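Local structure of ylmH (Streptococcus pneumoniae, 2FPH) at residues D10-I21 with I36-L47. The protein is a cell division protein of a Gram-positive bacterium that probably binds nucleic acid, carrying a putative RNA-binding domain of the RRM clan. Sequence-based numbering, arbitrary orientation.
Sequences DRPFLDKGMEWI and INPHQEKLLKIL
Phe13 lays its ring against the flank of Gln40, where helix 11-21 crosses helix 38-47 obliquely with axes 10.0 Å apart. Its CB points toward helix 38-47, and CG, anti to the backbone N (chi1 -176°), carries the ring between the helices. Followed outward, CG and CD1 meet Gln40 CG, CD2 touches Leu43 CD2 at 3.7 Å, CE1 lies near Gln40 CB and, obliquely, Ile36 CG2, CE2 approaches Gln40 O, and CZ is 3.6 Å from Gln40 CB, which makes a CH-pi contact over one ring face. Phenylalanine's flat face also suits the Gln40 amide, stacked 15° from the ring plane. Gln40 OE1 accepts from Asn37 N while Asn37 OD1, a short side-chain acceptor, caps Gln40 N: a capping box that restrains the amide. Nearby, His39 NE2 donates to Asp10 OD1 (2.8 Å, 166°), tilted out of the carboxylate plane. Ser7 N holds Asp10 OD2, so both oxygens of this buried acid have partners. Farther along, branched Leu47 fits as a single knob-into-hole among Leu14, Gly17, Met18 and Ile21; Gly17, lacking a side chain, leaves room for Leu47 CD2. Trp20 and Leu44 also reach Leu71 of strand 69-72, joining this obliquely packed helix pair to the antiparallel sheet of the YlmH N-terminal region.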
# COMPACT_ATOMS: atom_id res chain seq x y z
N ASP A 10 10.31 -15.53 7.82
CA ASP A 10 9.10 -15.36 6.97
C ASP A 10 7.83 -15.85 7.64
O ASP A 10 6.73 -15.55 7.15
CB ASP A 10 9.24 -16.14 5.66
CG ASP A 10 10.39 -15.69 4.79
OD1 ASP A 10 10.76 -14.49 4.75
OD2 ASP A 10 10.93 -16.52 4.01
N ARG A 11 7.91 -16.63 8.71
CA ARG A 11 6.75 -17.37 9.21
C ARG A 11 5.60 -16.50 9.64
O ARG A 11 4.48 -16.79 9.23
CB ARG A 11 7.08 -18.45 10.26
CG ARG A 11 8.19 -19.38 9.80
CD ARG A 11 8.83 -20.08 10.98
NE ARG A 11 7.89 -21.05 11.53
CZ ARG A 11 8.07 -21.73 12.65
NH1 ARG A 11 9.09 -21.47 13.47
NH2 ARG A 11 7.15 -22.64 12.99
N PRO A 12 5.82 -15.43 10.38
CA PRO A 12 4.68 -14.55 10.75
C PRO A 12 3.89 -14.02 9.55
O PRO A 12 2.64 -14.07 9.57
CB PRO A 12 5.34 -13.47 11.55
CG PRO A 12 6.52 -14.09 12.06
CD PRO A 12 7.08 -15.00 11.02
N PHE A 13 4.60 -13.58 8.51
CA PHE A 13 3.92 -13.09 7.31
C PHE A 13 3.23 -14.23 6.61
O PHE A 13 2.10 -14.07 6.08
CB PHE A 13 4.88 -12.41 6.35
CG PHE A 13 4.16 -11.83 5.18
CD1 PHE A 13 3.35 -10.73 5.37
CD2 PHE A 13 4.14 -12.48 4.01
CE1 PHE A 13 2.54 -10.30 4.34
CE2 PHE A 13 3.40 -12.00 2.95
CZ PHE A 13 2.61 -10.88 3.18
N LEU A 14 3.92 -15.36 6.49
CA LEU A 14 3.30 -16.51 5.78
C LEU A 14 2.02 -16.97 6.46
O LEU A 14 1.01 -17.27 5.79
CB LEU A 14 4.22 -17.67 5.64
CG LEU A 14 5.45 -17.45 4.80
CD1 LEU A 14 6.45 -18.63 5.01
CD2 LEU A 14 5.04 -17.32 3.40
N ASP A 15 2.05 -16.96 7.80
CA ASP A 15 0.84 -17.21 8.57
C ASP A 15 -0.33 -16.31 8.17
O ASP A 15 -1.46 -16.78 8.05
CB ASP A 15 1.10 -17.03 10.05
CG ASP A 15 1.94 -18.15 10.65
OD1 ASP A 15 2.15 -19.25 10.04
OD2 ASP A 15 2.42 -17.97 11.79
N LYS A 16 -0.07 -15.00 8.02
CA LYS A 16 -1.09 -14.04 7.59
C LYS A 16 -1.52 -14.34 6.16
O LYS A 16 -2.72 -14.26 5.76
CB LYS A 16 -0.58 -12.58 7.65
CG LYS A 16 -0.27 -12.00 9.03
CD LYS A 16 0.21 -10.53 8.83
CE LYS A 16 0.21 -9.71 10.14
NZ LYS A 16 -1.12 -9.07 10.38
N GLY A 17 -0.54 -14.69 5.34
CA GLY A 17 -0.79 -15.00 3.93
C GLY A 17 -1.74 -16.17 3.77
O GLY A 17 -2.64 -16.14 2.92
N MET A 18 -1.57 -17.18 4.60
CA MET A 18 -2.44 -18.36 4.60
C MET A 18 -3.86 -18.04 5.03
O MET A 18 -4.85 -18.58 4.41
CB MET A 18 -1.83 -19.51 5.46
CG MET A 18 -0.63 -20.14 4.89
SD MET A 18 -0.70 -20.76 3.21
CE MET A 18 -2.02 -21.85 3.44
N GLU A 19 -4.00 -17.08 5.93
CA GLU A 19 -5.33 -16.56 6.34
C GLU A 19 -6.02 -15.88 5.20
O GLU A 19 -7.23 -16.08 4.94
CB GLU A 19 -5.27 -15.66 7.63
CG GLU A 19 -4.65 -16.43 8.81
CD GLU A 19 -4.22 -15.61 10.03
OE1 GLU A 19 -3.75 -14.44 9.90
OE2 GLU A 19 -4.33 -16.17 11.15
N TRP A 20 -5.26 -15.08 4.44
CA TRP A 20 -5.83 -14.39 3.28
C TRP A 20 -6.25 -15.38 2.20
O TRP A 20 -7.31 -15.22 1.60
CB TRP A 20 -4.85 -13.38 2.72
CG TRP A 20 -4.55 -12.25 3.70
CD1 TRP A 20 -5.28 -11.85 4.78
CD2 TRP A 20 -3.37 -11.46 3.71
NE1 TRP A 20 -4.66 -10.81 5.45
CE2 TRP A 20 -3.48 -10.55 4.80
CE3 TRP A 20 -2.24 -11.40 2.89
CZ2 TRP A 20 -2.48 -9.61 5.08
CZ3 TRP A 20 -1.25 -10.40 3.18
CH2 TRP A 20 -1.38 -9.58 4.25
N ILE A 21 -5.41 -16.35 1.94
CA ILE A 21 -5.76 -17.41 0.97
C ILE A 21 -7.03 -18.14 1.39
O ILE A 21 -7.92 -18.27 0.57
CB ILE A 21 -4.59 -18.35 0.81
CG1 ILE A 21 -3.51 -17.64 -0.03
CG2 ILE A 21 -4.96 -19.66 0.18
CD1 ILE A 21 -2.29 -18.34 -0.04
N ILE A 36 2.04 -3.99 1.63
CA ILE A 36 3.14 -4.90 2.00
C ILE A 36 4.40 -4.55 1.24
O ILE A 36 4.37 -3.86 0.21
CB ILE A 36 2.70 -6.39 1.71
CG1 ILE A 36 2.41 -6.65 0.23
CG2 ILE A 36 1.50 -6.78 2.56
CD1 ILE A 36 2.11 -8.14 -0.08
N ASN A 37 5.54 -4.98 1.78
CA ASN A 37 6.85 -4.68 1.19
C ASN A 37 7.22 -5.67 0.08
O ASN A 37 6.47 -6.63 -0.18
CB ASN A 37 7.91 -4.51 2.30
CG ASN A 37 8.33 -5.81 2.94
OD1 ASN A 37 8.32 -6.87 2.32
ND2 ASN A 37 8.80 -5.73 4.18
N PRO A 38 8.23 -5.37 -0.72
CA PRO A 38 8.58 -6.22 -1.86
C PRO A 38 8.91 -7.70 -1.51
O PRO A 38 8.57 -8.59 -2.23
CB PRO A 38 9.79 -5.50 -2.42
CG PRO A 38 9.54 -4.10 -2.07
CD PRO A 38 9.08 -4.16 -0.66
N HIS A 39 9.52 -7.92 -0.37
CA HIS A 39 9.78 -9.27 0.05
C HIS A 39 8.51 -10.03 0.37
O HIS A 39 8.36 -11.14 -0.06
CB HIS A 39 10.64 -9.32 1.26
CG HIS A 39 10.94 -10.73 1.67
ND1 HIS A 39 11.82 -11.53 0.98
CD2 HIS A 39 10.54 -11.45 2.75
CE1 HIS A 39 11.91 -12.71 1.57
NE2 HIS A 39 11.14 -12.69 2.65
N GLN A 40 7.59 -9.34 1.04
CA GLN A 40 6.26 -9.87 1.36
C GLN A 40 5.44 -10.12 0.13
O GLN A 40 4.74 -11.16 0.05
CB GLN A 40 5.55 -8.95 2.31
CG GLN A 40 6.22 -8.92 3.69
CD GLN A 40 5.76 -7.83 4.60
OE1 GLN A 40 5.23 -6.81 4.15
NE2 GLN A 40 6.07 -7.99 5.91
N GLU A 41 5.50 -9.21 -0.84
CA GLU A 41 4.88 -9.48 -2.15
C GLU A 41 5.38 -10.75 -2.80
O GLU A 41 4.58 -11.51 -3.37
CB GLU A 41 5.11 -8.25 -3.07
CG GLU A 41 4.66 -8.29 -4.53
CD GLU A 41 5.24 -7.13 -5.37
OE1 GLU A 41 6.29 -6.55 -4.99
OE2 GLU A 41 4.65 -6.82 -6.45
N LYS A 42 6.70 -11.00 -2.75
CA LYS A 42 7.25 -12.19 -3.35
C LYS A 42 6.77 -13.45 -2.62
O LYS A 42 6.37 -14.39 -3.27
CB LYS A 42 8.79 -12.13 -3.36
CG LYS A 42 9.34 -11.21 -4.38
CD LYS A 42 10.87 -11.41 -4.59
CE LYS A 42 11.73 -10.83 -3.50
NZ LYS A 42 12.00 -9.35 -3.69
N LEU A 43 6.68 -13.39 -1.29
CA LEU A 43 6.19 -14.52 -0.48
C LEU A 43 4.77 -14.84 -0.81
O LEU A 43 4.45 -15.99 -1.00
CB LEU A 43 6.26 -14.17 0.97
CG LEU A 43 7.37 -14.66 1.90
CD1 LEU A 43 8.69 -15.20 1.23
CD2 LEU A 43 7.51 -13.83 3.13
N LEU A 44 3.93 -13.80 -0.94
CA LEU A 44 2.51 -14.05 -1.15
C LEU A 44 2.32 -14.63 -2.58
O LEU A 44 1.51 -15.51 -2.80
CB LEU A 44 1.74 -12.77 -0.92
CG LEU A 44 0.33 -12.77 -0.34
CD1 LEU A 44 -0.47 -11.54 -0.82
CD2 LEU A 44 -0.45 -14.06 -0.15
N LYS A 45 3.03 -14.10 -3.57
CA LYS A 45 3.00 -14.67 -4.92
C LYS A 45 3.34 -16.18 -4.96
O LYS A 45 2.65 -16.94 -5.63
CB LYS A 45 3.97 -13.90 -5.83
CG LYS A 45 3.40 -12.56 -6.27
CD LYS A 45 4.46 -11.67 -6.85
CE LYS A 45 3.90 -10.40 -7.53
NZ LYS A 45 2.47 -10.48 -7.87
N ILE A 46 4.31 -16.59 -4.18
CA ILE A 46 4.66 -18.02 -4.04
C ILE A 46 3.50 -18.86 -3.41
O ILE A 46 3.04 -19.88 -4.00
CB ILE A 46 5.92 -18.23 -3.26
CG1 ILE A 46 7.15 -17.63 -3.99
CG2 ILE A 46 6.17 -19.69 -3.07
CD1 ILE A 46 8.32 -17.41 -3.01
N LEU A 47 2.97 -18.35 -2.30
CA LEU A 47 1.83 -19.03 -1.64
C LEU A 47 0.64 -19.12 -2.60
O LEU A 47 0.02 -20.16 -2.71
CB LEU A 47 1.45 -18.28 -0.36
CG LEU A 47 1.57 -18.83 1.07
CD1 LEU A 47 2.69 -19.85 1.27
CD2 LEU A 47 1.57 -17.73 2.08